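Local atomic coordinates of protein argonaute (Methanocaldococcus jannaschii, PDB entry 5G5S), a protein that cuts single-stranded DNA targets, using short single-stranded DNA guides to find complementary strands, and may defend the cell against invading genetic elements. Residues P396-A401 with G484-K489; K417-E422 with F452-I457; D442-L447 with S458-W463. All coordinates share one frame; numbering follows the deposited sequence.

How the contacts relate
All three contacts lie in the Mid domain and reach its four-stranded parallel sheet, with centres 15 to 17 Å apart. Contacts 2 and 3 share strand 456-462 and adjoin in sequence: the first takes its N-terminal end, Ile-456, and the second continues at Ser-458. Contact 1 packs on the sheet face opposite helices 412-420 and 442-452. It meets contact 2 where Leu-486 CD2 lies 3.8 Å from Ile-457 CD1, and contact 3 where Lys-485 NZ is 2.8 Å from Ser-458 O, a probable hydrogen bond. Contact 3 holds residues 459-462, which bind the guide's phosphorylated 5' end; the Asn-460 side chain is about 6 Å from those of Gln-481 and Lys-485, the latter a probable metal ligand.

Contact 1. Residues P396-A401 with G484-K489; sequences PKFNYA and GKLGIK
Leu-486 lays its CD1 methyl against the rim of the Phe-398 ring, close to the ring plane, with CD1 3.7 Å from Phe-398 CZ and 4.0 Å from Phe-398 CE1. The pair belongs to the Rossmann-like Mid domain, where strand 397-407 is an outermost strand of the parallel sheet and helix 473-485 packs over one face of it. The two side chains approach from opposite directions. Phe-398 turns CG to the side opposite its carbonyl carbon (chi1 -63°), and this swings the ring from the strand toward the end of the helix. Around the ring, Phe-429 meets it edge to face, while Phe-383 and Tyr-386 supply further aromatic contacts.

A second apolar pair extends the interface past the helix end. The CD1 end of Ile-488 meets the CD-CG side of the Pro-396 ring, 3.7 Å from Pro-396 CD and 4.0 Å from Pro-396 CG. No hydrogen bond crosses between the segments, whose closest CA atoms, those of Pro-396 and Leu-486, are 9.4 Å apart; the backbones stay apart and two pairs of buried side chains make the contact.

What places Leu-486 and Ile-488 is a Schellman motif. Gly-487 is its C-prime residue, with a positive phi of 59°; its N binds Gly-484 O at 3.1 Å, and Ile-488 N returns to Met-483 O. The chain thus leaves the helix in a fixed direction, with the residues flanking the glycine both pointing toward 396-401. Lys-485, still helical, sends its ammonium group to Ser-458 O and the C-terminal carboxylate of Ile-715. Beyond the turn, Lys-489 folds back on the motif, its NZ donating to Gly-487 O over 2.8 Å from 22° off the carbonyl plane.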
ATOM      1  N   PRO A 396       4.795 -27.345 -13.858  1.00 94.88           N
ATOM      2  CA  PRO A 396       3.747 -27.641 -14.852  1.00 96.14           C
ATOM      3  C   PRO A 396       4.156 -27.212 -16.259  1.00 99.25           C
ATOM      4  O   PRO A 396       5.043 -26.372 -16.415  1.00 96.51           O
ATOM      5  CB  PRO A 396       2.549 -26.827 -14.355  1.00 94.87           C
ATOM      6  CG  PRO A 396       3.158 -25.672 -13.610  1.00 94.49           C
ATOM      7  CD  PRO A 396       4.456 -26.160 -13.035  1.00 91.04           C
ATOM      8  N   LYS A 397       3.505 -27.786 -17.280  1.00 98.22           N
ATOM      9  CA  LYS A 397       3.754 -27.453 -18.678  1.00 98.04           C
ATOM     10  C   LYS A 397       2.636 -26.555 -19.211  1.00 98.29           C
ATOM     11  O   LYS A 397       1.536 -26.534 -18.657  1.00 96.65           O
ATOM     12  CB  LYS A 397       3.888 -28.728 -19.527  1.00105.81           C
ATOM     13  N   PHE A 398       2.926 -25.796 -20.269  1.00 93.78           N
ATOM     14  CA  PHE A 398       1.948 -24.922 -20.901  1.00 92.06           C
ATOM     15  C   PHE A 398       1.606 -25.477 -22.297  1.00100.44           C
ATOM     16  O   PHE A 398       2.491 -25.610 -23.156  1.00100.83           O
ATOM     17  CB  PHE A 398       2.454 -23.467 -20.947  1.00 89.85           C
ATOM     18  CG  PHE A 398       2.665 -22.846 -19.580  1.00 87.94           C
ATOM     19  CD1 PHE A 398       1.617 -22.231 -18.908  1.00 88.59           C
ATOM     20  CD2 PHE A 398       3.910 -22.886 -18.964  1.00 89.03           C
ATOM     21  CE1 PHE A 398       1.809 -21.671 -17.642  1.00 86.85           C
ATOM     22  CE2 PHE A 398       4.099 -22.324 -17.697  1.00 89.06           C
ATOM     23  CZ  PHE A 398       3.048 -21.721 -17.047  1.00 84.93           C
ATOM     24  N   ASN A 399       0.332 -25.873 -22.483  1.00 99.35           N
ATOM     25  CA  ASN A 399      -0.178 -26.415 -23.746  1.00103.76           C
ATOM     26  C   ASN A 399      -1.183 -25.434 -24.360  1.00107.20           C
ATOM     27  O   ASN A 399      -2.357 -25.414 -23.974  1.00107.33           O
ATOM     28  CB  ASN A 399      -0.779 -27.811 -23.553  1.00108.73           C
ATOM     29  CG  ASN A 399      -1.250 -28.421 -24.845  1.00133.93           C
ATOM     30  OD1 ASN A 399      -2.396 -28.231 -25.266  1.00126.03           O
ATOM     31  ND2 ASN A 399      -0.353 -29.108 -25.532  1.00131.52           N
ATOM     32  N   TYR A 400      -0.696 -24.600 -25.297  1.00102.80           N
ATOM     33  CA  TYR A 400      -1.470 -23.546 -25.961  1.00101.83           C
ATOM     34  C   TYR A 400      -1.848 -23.871 -27.414  1.00109.20           C
ATOM     35  O   TYR A 400      -2.247 -22.969 -28.157  1.00108.42           O
ATOM     36  CB  TYR A 400      -0.758 -22.170 -25.834  1.00 98.82           C
ATOM     37  CG  TYR A 400       0.660 -22.184 -26.358  1.00101.03           C
ATOM     38  CD1 TYR A 400       0.923 -22.052 -27.720  1.00105.65           C
ATOM     39  CD2 TYR A 400       1.739 -22.394 -25.504  1.00 99.72           C
ATOM     40  CE1 TYR A 400       2.221 -22.132 -28.217  1.00107.38           C
ATOM     41  CE2 TYR A 400       3.043 -22.468 -25.990  1.00101.69           C
ATOM     42  CZ  TYR A 400       3.279 -22.332 -27.348  1.00113.07           C
ATOM     43  OH  TYR A 400       4.561 -22.406 -27.843  1.00117.50           O
ATOM     44  N   ALA A 401      -1.745 -25.160 -27.808  1.00110.19           N
ATOM     45  CA  ALA A 401      -2.074 -25.633 -29.154  1.00115.30           C
ATOM     46  C   ALA A 401      -3.502 -25.250 -29.530  1.00120.11           C
ATOM     47  O   ALA A 401      -4.433 -25.513 -28.764  1.00118.81           O
ATOM     48  CB  ALA A 401      -1.888 -27.141 -29.249  1.00120.63           C
ATOM     49  N   GLY A 484       4.629 -16.978  -9.635  1.00 63.05           N
ATOM     50  CA  GLY A 484       3.949 -16.373  -8.492  1.00 60.40           C
ATOM     51  C   GLY A 484       2.443 -16.512  -8.586  1.00 62.22           C
ATOM     52  O   GLY A 484       1.792 -16.880  -7.614  1.00 62.44           O
ATOM     53  N   LYS A 485       1.891 -16.248  -9.770  1.00 58.56           N
ATOM     54  CA  LYS A 485       0.468 -16.364 -10.072  1.00 59.12           C
ATOM     55  C   LYS A 485       0.011 -17.805 -10.023  1.00 64.37           C
ATOM     56  O   LYS A 485      -1.164 -18.056  -9.781  1.00 65.10           O
ATOM     57  CB  LYS A 485       0.126 -15.691 -11.417  1.00 62.81           C
ATOM     58  CG  LYS A 485       0.328 -14.165 -11.358  1.00 72.50           C
ATOM     59  CD  LYS A 485      -0.447 -13.414 -12.418  1.00 72.30           C
ATOM     60  CE  LYS A 485      -1.815 -13.006 -11.962  1.00 72.64           C
ATOM     61  NZ  LYS A 485      -2.370 -11.927 -12.816  1.00 85.67           N
ATOM     62  N   LEU A 486       0.944 -18.758 -10.185  1.00 62.49           N
ATOM     63  CA  LEU A 486       0.618 -20.184 -10.087  1.00 64.91           C
ATOM     64  C   LEU A 486       0.970 -20.788  -8.714  1.00 68.55           C
ATOM     65  O   LEU A 486       0.946 -22.010  -8.553  1.00 70.54           O
ATOM     66  CB  LEU A 486       1.210 -20.995 -11.256  1.00 66.97           C
ATOM     67  CG  LEU A 486       0.621 -20.714 -12.644  1.00 72.10           C
ATOM     68  CD1 LEU A 486       1.568 -21.165 -13.729  1.00 74.03           C
ATOM     69  CD2 LEU A 486      -0.758 -21.357 -12.823  1.00 74.46           C
ATOM     70  N   GLY A 487       1.251 -19.911  -7.737  1.00 63.47           N
ATOM     71  CA  GLY A 487       1.603 -20.258  -6.362  1.00 62.66           C
ATOM     72  C   GLY A 487       2.840 -21.118  -6.229  1.00 67.87           C
ATOM     73  O   GLY A 487       2.988 -21.842  -5.245  1.00 69.62           O
ATOM     74  N   ILE A 488       3.732 -21.058  -7.220  1.00 65.22           N
ATOM     75  CA  ILE A 488       4.972 -21.833  -7.218  1.00 67.27           C
ATOM     76  C   ILE A 488       5.999 -21.148  -6.310  1.00 68.75           C
ATOM     77  O   ILE A 488       6.324 -19.982  -6.515  1.00 67.25           O
ATOM     78  CB  ILE A 488       5.490 -22.126  -8.667  1.00 70.98           C
ATOM     79  CG1 ILE A 488       4.491 -23.039  -9.416  1.00 73.02           C
ATOM     80  CG2 ILE A 488       6.895 -22.757  -8.647  1.00 73.92           C
ATOM     81  CD1 ILE A 488       4.586 -23.065 -10.950  1.00 74.26           C
ATOM     82  N   LYS A 489       6.482 -21.881  -5.300  1.00 65.21           N
ATOM     83  CA  LYS A 489       7.479 -21.412  -4.335  1.00 63.40           C
ATOM     84  C   LYS A 489       8.835 -21.635  -4.976  1.00 67.21           C
ATOM     85  O   LYS A 489       9.495 -22.632  -4.696  1.00 69.08           O
ATOM     86  CB  LYS A 489       7.365 -22.203  -3.010  1.00 66.94           C
ATOM     87  CG  LYS A 489       6.269 -21.722  -2.093  1.00 72.11           C
ATOM     88  CD  LYS A 489       4.921 -22.314  -2.415  1.00 78.87           C
ATOM     89  CE  LYS A 489       3.829 -21.333  -2.087  1.00 73.97           C
ATOM     90  NZ  LYS A 489       2.518 -21.891  -2.471  1.00 84.24           N
TER

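Contact 2. Residues K417-E422 with F452-I457; sequences KEIKSE and FDLKII
The backbones of 417-422, the last turn of a helix and the loop after it, and 452-457, a turn leading into a strand, come nearest at Lys-420 and Leu-454, whose CA atoms are 6.6 Å apart. Leu-454 bridges this gap with one branch. Its CD2 methyl rests on the helix surface between two consecutive residues, 3.8 Å from Ile-419 CG2 on one hand and 3.8 Å from Lys-420 CB on the other, and it also approaches the backbone at Lys-420 N (3.5 Å). The side chains of Ile-419 and Leu-454 cross at about a right angle. Ile-456 adds a looser touch, its CG1 lying 4.4 Å from Ile-419 CG2.

In the Rossmann-like Mid domain this is where two neighbouring helices on the same face of the sheet, 412-420 and 442-452, are brought together at their C-terminal ends. Helix 442-452 closes with a Schellman motif in which Lys-455 is the C-prime residue (phi 66°), and a type I turn runs from Phe-452 to Lys-455, with Lys-455 N bound to Phe-452 O at 2.9 Å. Leu-454 is thereby presented to the adjacent helix just before the chain enters strand 456-462. Toward the sheet, Ile-419 also touches Tyr-361 and Lys-405, and Ile-456 packs on Cys-428 and Ala-430 of the neighbouring strand 428-434. On the facing segment Ser-421 OG donates to Lys-417 O, 2.7 Å away and in the carbonyl plane, at a C=O...OG angle of 156°.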
ATOM      1  N   LYS A 417     -17.117 -14.497 -23.828  1.00118.50           N
ATOM      2  CA  LYS A 417     -18.196 -15.374 -24.308  1.00123.36           C
ATOM      3  C   LYS A 417     -17.663 -16.503 -25.204  1.00129.53           C
ATOM      4  O   LYS A 417     -18.251 -17.584 -25.241  1.00132.94           O
ATOM      5  CB  LYS A 417     -19.271 -14.562 -25.042  1.00130.00           C
ATOM      6  N   GLU A 418     -16.540 -16.248 -25.905  1.00124.16           N
ATOM      7  CA  GLU A 418     -15.852 -17.200 -26.780  1.00125.39           C
ATOM      8  C   GLU A 418     -15.093 -18.256 -25.949  1.00126.84           C
ATOM      9  O   GLU A 418     -15.091 -19.430 -26.326  1.00129.57           O
ATOM     10  CB  GLU A 418     -14.889 -16.445 -27.710  1.00125.55           C
ATOM     11  CG  GLU A 418     -14.481 -17.207 -28.958  1.00140.59           C
ATOM     12  CD  GLU A 418     -13.698 -16.397 -29.976  1.00164.74           C
ATOM     13  OE1 GLU A 418     -14.076 -15.232 -30.235  1.00161.72           O
ATOM     14  OE2 GLU A 418     -12.728 -16.944 -30.547  1.00159.65           O
ATOM     15  N   ILE A 419     -14.451 -17.834 -24.824  1.00117.78           N
ATOM     16  CA  ILE A 419     -13.687 -18.707 -23.917  1.00114.87           C
ATOM     17  C   ILE A 419     -14.629 -19.593 -23.084  1.00121.76           C
ATOM     18  O   ILE A 419     -14.377 -20.795 -22.973  1.00122.18           O
ATOM     19  CB  ILE A 419     -12.706 -17.907 -22.993  1.00112.20           C
ATOM     20  CG1 ILE A 419     -11.837 -16.866 -23.754  1.00110.94           C
ATOM     21  CG2 ILE A 419     -11.863 -18.836 -22.092  1.00110.35           C
ATOM     22  CD1 ILE A 419     -10.536 -17.347 -24.431  1.00121.04           C
ATOM     23  N   LYS A 420     -15.685 -18.984 -22.474  1.00120.34           N
ATOM     24  CA  LYS A 420     -16.691 -19.629 -21.612  1.00123.34           C
ATOM     25  C   LYS A 420     -17.379 -20.822 -22.274  1.00136.08           C
ATOM     26  O   LYS A 420     -17.710 -21.793 -21.586  1.00136.86           O
ATOM     27  CB  LYS A 420     -17.718 -18.599 -21.100  1.00125.86           C
ATOM     28  CG  LYS A 420     -18.570 -19.083 -19.927  1.00135.76           C
ATOM     29  CD  LYS A 420     -19.232 -17.930 -19.181  1.00140.95           C
ATOM     30  CE  LYS A 420     -20.384 -18.379 -18.307  1.00153.05           C
ATOM     31  NZ  LYS A 420     -19.948 -19.236 -17.170  1.00158.98           N
ATOM     32  N   SER A 421     -17.543 -20.763 -23.616  1.00138.88           N
ATOM     33  CA  SER A 421     -18.130 -21.808 -24.460  1.00146.39           C
ATOM     34  C   SER A 421     -17.395 -23.148 -24.284  1.00152.92           C
ATOM     35  O   SER A 421     -17.996 -24.213 -24.488  1.00157.80           O
ATOM     36  CB  SER A 421     -18.114 -21.377 -25.922  1.00153.72           C
ATOM     37  OG  SER A 421     -18.757 -20.125 -26.098  1.00164.10           O
ATOM     38  N   GLU A 422     -16.100 -23.079 -23.892  1.00145.22           N
ATOM     39  CA  GLU A 422     -15.247 -24.222 -23.587  1.00145.47           C
ATOM     40  C   GLU A 422     -15.260 -24.400 -22.063  1.00148.96           C
ATOM     41  O   GLU A 422     -14.657 -23.607 -21.337  1.00143.86           O
ATOM     42  CB  GLU A 422     -13.820 -24.002 -24.120  1.00143.52           C
ATOM     43  N   PHE A 452     -10.306 -14.966 -14.812  1.00 79.47           N
ATOM     44  CA  PHE A 452     -10.216 -15.735 -13.565  1.00 77.88           C
ATOM     45  C   PHE A 452     -11.574 -16.269 -13.060  1.00 86.13           C
ATOM     46  O   PHE A 452     -11.612 -17.321 -12.415  1.00 86.70           O
ATOM     47  CB  PHE A 452      -9.449 -14.978 -12.471  1.00 75.29           C
ATOM     48  CG  PHE A 452      -9.252 -15.821 -11.235  1.00 75.41           C
ATOM     49  CD1 PHE A 452      -8.306 -16.839 -11.214  1.00 77.96           C
ATOM     50  CD2 PHE A 452     -10.089 -15.674 -10.132  1.00 77.25           C
ATOM     51  CE1 PHE A 452      -8.178 -17.670 -10.102  1.00 79.45           C
ATOM     52  CE2 PHE A 452      -9.992 -16.536  -9.040  1.00 80.35           C
ATOM     53  CZ  PHE A 452      -9.024 -17.515  -9.023  1.00 78.63           C
ATOM     54  N   ASP A 453     -12.678 -15.558 -13.364  1.00 85.52           N
ATOM     55  CA  ASP A 453     -14.035 -15.979 -13.016  1.00 89.69           C
ATOM     56  C   ASP A 453     -14.385 -17.301 -13.732  1.00 96.18           C
ATOM     57  O   ASP A 453     -15.255 -18.039 -13.270  1.00 98.40           O
ATOM     58  CB  ASP A 453     -15.049 -14.892 -13.410  1.00 94.08           C
ATOM     59  CG  ASP A 453     -15.308 -13.828 -12.360  1.00104.52           C
ATOM     60  OD1 ASP A 453     -14.865 -14.010 -11.200  1.00102.40           O
ATOM     61  OD2 ASP A 453     -16.007 -12.842 -12.681  1.00113.88           O
ATOM     62  N   LEU A 454     -13.678 -17.577 -14.850  1.00 92.80           N
ATOM     63  CA  LEU A 454     -13.742 -18.761 -15.716  1.00 95.90           C
ATOM     64  C   LEU A 454     -12.600 -19.759 -15.350  1.00 97.85           C
ATOM     65  O   LEU A 454     -12.323 -20.677 -16.123  1.00 99.36           O
ATOM     66  CB  LEU A 454     -13.551 -18.289 -17.179  1.00 96.93           C
ATOM     67  CG  LEU A 454     -14.779 -17.964 -18.037  1.00106.08           C
ATOM     68  CD1 LEU A 454     -15.480 -16.684 -17.586  1.00105.82           C
ATOM     69  CD2 LEU A 454     -14.367 -17.772 -19.465  1.00109.37           C
ATOM     70  N   LYS A 455     -11.926 -19.554 -14.186  1.00 91.38           N
ATOM     71  CA  LYS A 455     -10.796 -20.353 -13.673  1.00 89.69           C
ATOM     72  C   LYS A 455      -9.503 -20.263 -14.535  1.00 92.76           C
ATOM     73  O   LYS A 455      -8.648 -21.154 -14.470  1.00 93.22           O
ATOM     74  CB  LYS A 455     -11.205 -21.810 -13.354  1.00 94.98           C
ATOM     75  N   ILE A 456      -9.356 -19.172 -15.317  1.00 87.40           N
ATOM     76  CA  ILE A 456      -8.187 -18.945 -16.175  1.00 85.71           C
ATOM     77  C   ILE A 456      -7.258 -17.925 -15.512  1.00 85.50           C
ATOM     78  O   ILE A 456      -7.600 -16.744 -15.435  1.00 84.63           O
ATOM     79  CB  ILE A 456      -8.541 -18.513 -17.645  1.00 90.41           C
ATOM     80  CG1 ILE A 456      -9.863 -19.121 -18.219  1.00 95.73           C
ATOM     81  CG2 ILE A 456      -7.350 -18.635 -18.598  1.00 89.55           C
ATOM     82  CD1 ILE A 456      -9.938 -20.631 -18.473  1.00108.41           C
ATOM     83  N   ILE A 457      -6.091 -18.381 -15.029  1.00 79.73           N
ATOM     84  CA  ILE A 457      -5.068 -17.500 -14.438  1.00 75.07           C
ATOM     85  C   ILE A 457      -4.383 -16.840 -15.646  1.00 79.33           C
ATOM     86  O   ILE A 457      -4.196 -17.501 -16.667  1.00 81.04           O
ATOM     87  CB  ILE A 457      -4.084 -18.276 -13.515  1.00 75.89           C
ATOM     88  CG1 ILE A 457      -4.834 -18.865 -12.305  1.00 76.37           C
ATOM     89  CG2 ILE A 457      -2.898 -17.384 -13.062  1.00 72.66           C
ATOM     90  CD1 ILE A 457      -4.161 -20.040 -11.632  1.00 85.74           C
TER

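Contact 3. Residues D442-L447 with S458-W463; sequences DYYEIL and SQNILW
This is a helix-on-strand contact inside a beta-alpha-beta unit, made by the amide of Asn-460 on strand 456-462 against Tyr-444 and Glu-445 on helix 442-452. The closest CA pair is Tyr-444 and Asn-460 at 7.0 Å, and no hydrogen bond links the two segments directly. Asn-460 holds its CG between the backbone N and the carbonyl carbon (chi1 56°), which directs the amide at the helix. There ND2 comes up to the base of the tyrosine, 3.5 Å from Tyr-444 CB, and stands obliquely to the ring. From the next position on the helix Glu-445 joins in: although its CB points away from the strand, the bend at chi2 (-62°) carries its carboxylate back to Asn-460. Glu-445 OE2 lies 3.7 Å from Asn-460 ND2 and 3.9 Å from Asn-460 OD1. The two side chains cross, with the carboxylate and amide planes 62° apart.

The polar ends are held by partners one step further out. Lys-448, a turn along the helix from Glu-445, donates from NZ to Asn-460 OD1 and forms a long, weak ion pair with Glu-445 OE2, so one ammonium group connects both and probably steadies the turn of the amide. Tyr-444 carries its hydroxyl beyond the contact, hydrogen-bonded to Asp-365 OD2 and to Lys-435 N.

Along the strand, Gln-459 turns to the other face of the sheet, against Leu-478 and Lys-485 of helix 473-485; in this protein it has been seen to bind a divalent metal cation. The arrangement is the crossover 428-434, 442-452, 456-462 of a Rossmann-like Mid domain, whose last strand carries residues 459-462, which bind the phosphorylated 5' end of the guide.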
ATOM      1  N   ASP A 442      -6.381  -0.370 -18.349  1.00 80.92           N
ATOM      2  CA  ASP A 442      -7.264  -0.960 -17.348  1.00 78.46           C
ATOM      3  C   ASP A 442      -8.179  -2.034 -17.948  1.00 80.70           C
ATOM      4  O   ASP A 442      -8.619  -2.920 -17.216  1.00 78.17           O
ATOM      5  CB  ASP A 442      -8.065   0.128 -16.613  1.00 82.36           C
ATOM      6  CG  ASP A 442      -7.262   0.883 -15.559  1.00 93.34           C
ATOM      7  OD1 ASP A 442      -6.365   0.265 -14.929  1.00 90.75           O
ATOM      8  OD2 ASP A 442      -7.554   2.078 -15.336  1.00101.97           O
ATOM      9  N   TYR A 443      -8.434  -1.978 -19.285  1.00 79.12           N
ATOM     10  CA  TYR A 443      -9.226  -2.979 -20.002  1.00 79.84           C
ATOM     11  C   TYR A 443      -8.500  -4.328 -19.991  1.00 81.87           C
ATOM     12  O   TYR A 443      -9.154  -5.367 -19.954  1.00 81.79           O
ATOM     13  CB  TYR A 443      -9.548  -2.535 -21.441  1.00 84.98           C
ATOM     14  CG  TYR A 443     -10.663  -1.513 -21.564  1.00 90.15           C
ATOM     15  CD1 TYR A 443     -11.966  -1.821 -21.181  1.00 93.17           C
ATOM     16  CD2 TYR A 443     -10.432  -0.268 -22.144  1.00 93.90           C
ATOM     17  CE1 TYR A 443     -12.999  -0.894 -21.313  1.00 98.70           C
ATOM     18  CE2 TYR A 443     -11.460   0.663 -22.296  1.00 99.12           C
ATOM     19  CZ  TYR A 443     -12.745   0.345 -21.884  1.00109.72           C
ATOM     20  OH  TYR A 443     -13.762   1.263 -22.032  1.00116.34           O
ATOM     21  N   TYR A 444      -7.150  -4.311 -19.967  1.00 77.83           N
ATOM     22  CA  TYR A 444      -6.325  -5.519 -19.861  1.00 75.28           C
ATOM     23  C   TYR A 444      -6.493  -6.151 -18.482  1.00 76.04           C
ATOM     24  O   TYR A 444      -6.509  -7.377 -18.370  1.00 74.03           O
ATOM     25  CB  TYR A 444      -4.842  -5.222 -20.147  1.00 75.21           C
ATOM     26  CG  TYR A 444      -4.540  -4.844 -21.586  1.00 78.86           C
ATOM     27  CD1 TYR A 444      -4.914  -5.675 -22.641  1.00 82.92           C
ATOM     28  CD2 TYR A 444      -3.803  -3.702 -21.885  1.00 80.18           C
ATOM     29  CE1 TYR A 444      -4.623  -5.338 -23.966  1.00 87.10           C
ATOM     30  CE2 TYR A 444      -3.480  -3.372 -23.201  1.00 83.65           C
ATOM     31  CZ  TYR A 444      -3.906  -4.185 -24.238  1.00 91.90           C
ATOM     32  OH  TYR A 444      -3.599  -3.864 -25.532  1.00 93.94           O
ATOM     33  N   GLU A 445      -6.658  -5.308 -17.440  1.00 73.15           N
ATOM     34  CA  GLU A 445      -6.902  -5.737 -16.056  1.00 70.86           C
ATOM     35  C   GLU A 445      -8.337  -6.292 -15.946  1.00 76.89           C
ATOM     36  O   GLU A 445      -8.572  -7.243 -15.195  1.00 74.98           O
ATOM     37  CB  GLU A 445      -6.682  -4.571 -15.069  1.00 71.47           C
ATOM     38  CG  GLU A 445      -5.238  -4.097 -14.935  1.00 77.09           C
ATOM     39  CD  GLU A 445      -4.251  -5.125 -14.415  1.00 92.30           C
ATOM     40  OE1 GLU A 445      -4.579  -5.844 -13.442  1.00 84.27           O
ATOM     41  OE2 GLU A 445      -3.147  -5.218 -14.997  1.00 91.51           O
ATOM     42  N   ILE A 446      -9.287  -5.702 -16.720  1.00 76.85           N
ATOM     43  CA  ILE A 446     -10.682  -6.165 -16.810  1.00 79.62           C
ATOM     44  C   ILE A 446     -10.678  -7.572 -17.400  1.00 82.65           C
ATOM     45  O   ILE A 446     -11.368  -8.446 -16.879  1.00 82.51           O
ATOM     46  CB  ILE A 446     -11.602  -5.167 -17.596  1.00 86.86           C
ATOM     47  CG1 ILE A 446     -11.859  -3.875 -16.793  1.00 88.06           C
ATOM     48  CG2 ILE A 446     -12.926  -5.795 -18.070  1.00 90.87           C
ATOM     49  CD1 ILE A 446     -12.347  -4.094 -15.346  1.00100.62           C
ATOM     50  N   LEU A 447      -9.848  -7.794 -18.444  1.00 79.26           N
ATOM     51  CA  LEU A 447      -9.692  -9.087 -19.104  1.00 79.32           C
ATOM     52  C   LEU A 447      -9.181 -10.154 -18.138  1.00 79.62           C
ATOM     53  O   LEU A 447      -9.762 -11.224 -18.085  1.00 80.82           O
ATOM     54  CB  LEU A 447      -8.804  -8.988 -20.368  1.00 80.01           C
ATOM     55  CG  LEU A 447      -8.758 -10.244 -21.274  1.00 85.84           C
ATOM     56  CD1 LEU A 447     -10.104 -10.516 -21.918  1.00 89.63           C
ATOM     57  CD2 LEU A 447      -7.686 -10.122 -22.338  1.00 87.25           C
ATOM     58  N   SER A 458      -4.088 -15.539 -15.568  1.00 73.73           N
ATOM     59  CA  SER A 458      -3.520 -14.842 -16.717  1.00 72.99           C
ATOM     60  C   SER A 458      -2.491 -13.791 -16.384  1.00 74.61           C
ATOM     61  O   SER A 458      -2.486 -13.247 -15.278  1.00 72.37           O
ATOM     62  CB  SER A 458      -4.633 -14.209 -17.546  1.00 77.36           C
ATOM     63  OG  SER A 458      -5.519 -13.454 -16.736  1.00 82.96           O
ATOM     64  N   GLN A 459      -1.646 -13.474 -17.374  1.00 71.40           N
ATOM     65  CA  GLN A 459      -0.649 -12.420 -17.266  1.00 70.10           C
ATOM     66  C   GLN A 459      -0.564 -11.646 -18.576  1.00 75.26           C
ATOM     67  O   GLN A 459      -0.500 -12.244 -19.657  1.00 75.45           O
ATOM     68  CB  GLN A 459       0.728 -12.957 -16.821  1.00 70.47           C
ATOM     69  CG  GLN A 459       1.777 -11.863 -16.501  1.00 69.58           C
ATOM     70  CD  GLN A 459       1.327 -10.822 -15.500  1.00 75.21           C
ATOM     71  OE1 GLN A 459       1.293  -9.621 -15.781  1.00 67.36           O
ATOM     72  NE2 GLN A 459       0.975 -11.250 -14.307  1.00 70.40           N
ATOM     73  N   ASN A 460      -0.593 -10.309 -18.466  1.00 71.81           N
ATOM     74  CA  ASN A 460      -0.491  -9.400 -19.600  1.00 73.59           C
ATOM     75  C   ASN A 460       0.912  -8.832 -19.696  1.00 77.96           C
ATOM     76  O   ASN A 460       1.589  -8.672 -18.679  1.00 74.54           O
ATOM     77  CB  ASN A 460      -1.559  -8.296 -19.548  1.00 75.28           C
ATOM     78  CG  ASN A 460      -1.594  -7.459 -18.283  1.00 86.72           C
ATOM     79  OD1 ASN A 460      -1.329  -7.920 -17.169  1.00 72.47           O
ATOM     80  ND2 ASN A 460      -2.004  -6.212 -18.427  1.00 81.33           N
ATOM     81  N   ILE A 461       1.356  -8.565 -20.932  1.00 78.54           N
ATOM     82  CA  ILE A 461       2.680  -8.040 -21.264  1.00 79.32           C
ATOM     83  C   ILE A 461       2.556  -7.076 -22.453  1.00 88.08           C
ATOM     84  O   ILE A 461       1.738  -7.331 -23.344  1.00 90.26           O
ATOM     85  CB  ILE A 461       3.658  -9.238 -21.512  1.00 82.42           C
ATOM     86  CG1 ILE A 461       5.127  -8.968 -21.082  1.00 82.60           C
ATOM     87  CG2 ILE A 461       3.491  -9.958 -22.871  1.00 85.01           C
ATOM     88  CD1 ILE A 461       5.955  -8.089 -21.962  1.00 94.49           C
ATOM     89  N   LEU A 462       3.312  -5.953 -22.453  1.00 86.27           N
ATOM     90  CA  LEU A 462       3.260  -5.004 -23.576  1.00 89.99           C
ATOM     91  C   LEU A 462       4.229  -5.459 -24.652  1.00 96.70           C
ATOM     92  O   LEU A 462       5.423  -5.624 -24.375  1.00 96.05           O
ATOM     93  CB  LEU A 462       3.550  -3.543 -23.157  1.00 90.85           C
ATOM     94  CG  LEU A 462       2.592  -2.868 -22.160  1.00 94.67           C
ATOM     95  CD1 LEU A 462       3.113  -1.502 -21.763  1.00 96.51           C
ATOM     96  CD2 LEU A 462       1.171  -2.733 -22.714  1.00 97.99           C
ATOM     97  N   TRP A 463       3.708  -5.697 -25.868  1.00 96.50           N
ATOM     98  CA  TRP A 463       4.491  -6.172 -27.010  1.00 99.12           C
ATOM     99  C   TRP A 463       5.669  -5.286 -27.393  1.00106.99           C
ATOM    100  O   TRP A 463       6.748  -5.815 -27.669  1.00107.13           O
ATOM    101  CB  TRP A 463       3.610  -6.487 -28.230  1.00100.62           C
ATOM    102  CG  TRP A 463       4.392  -6.967 -29.419  1.00104.46           C
ATOM    103  CD1 TRP A 463       4.509  -6.343 -30.627  1.00111.36           C
ATOM    104  CD2 TRP A 463       5.280  -8.093 -29.461  1.00103.97           C
ATOM    105  NE1 TRP A 463       5.370  -7.042 -31.439  1.00112.78           N
ATOM    106  CE2 TRP A 463       5.865  -8.116 -30.746  1.00111.58           C
ATOM    107  CE3 TRP A 463       5.625  -9.101 -28.540  1.00102.38           C
ATOM    108  CZ2 TRP A 463       6.761  -9.114 -31.141  1.00111.89           C
ATOM    109  CZ3 TRP A 463       6.520 -10.083 -28.929  1.00104.97           C
ATOM    110  CH2 TRP A 463       7.082 -10.080 -30.213  1.00109.45           C
TER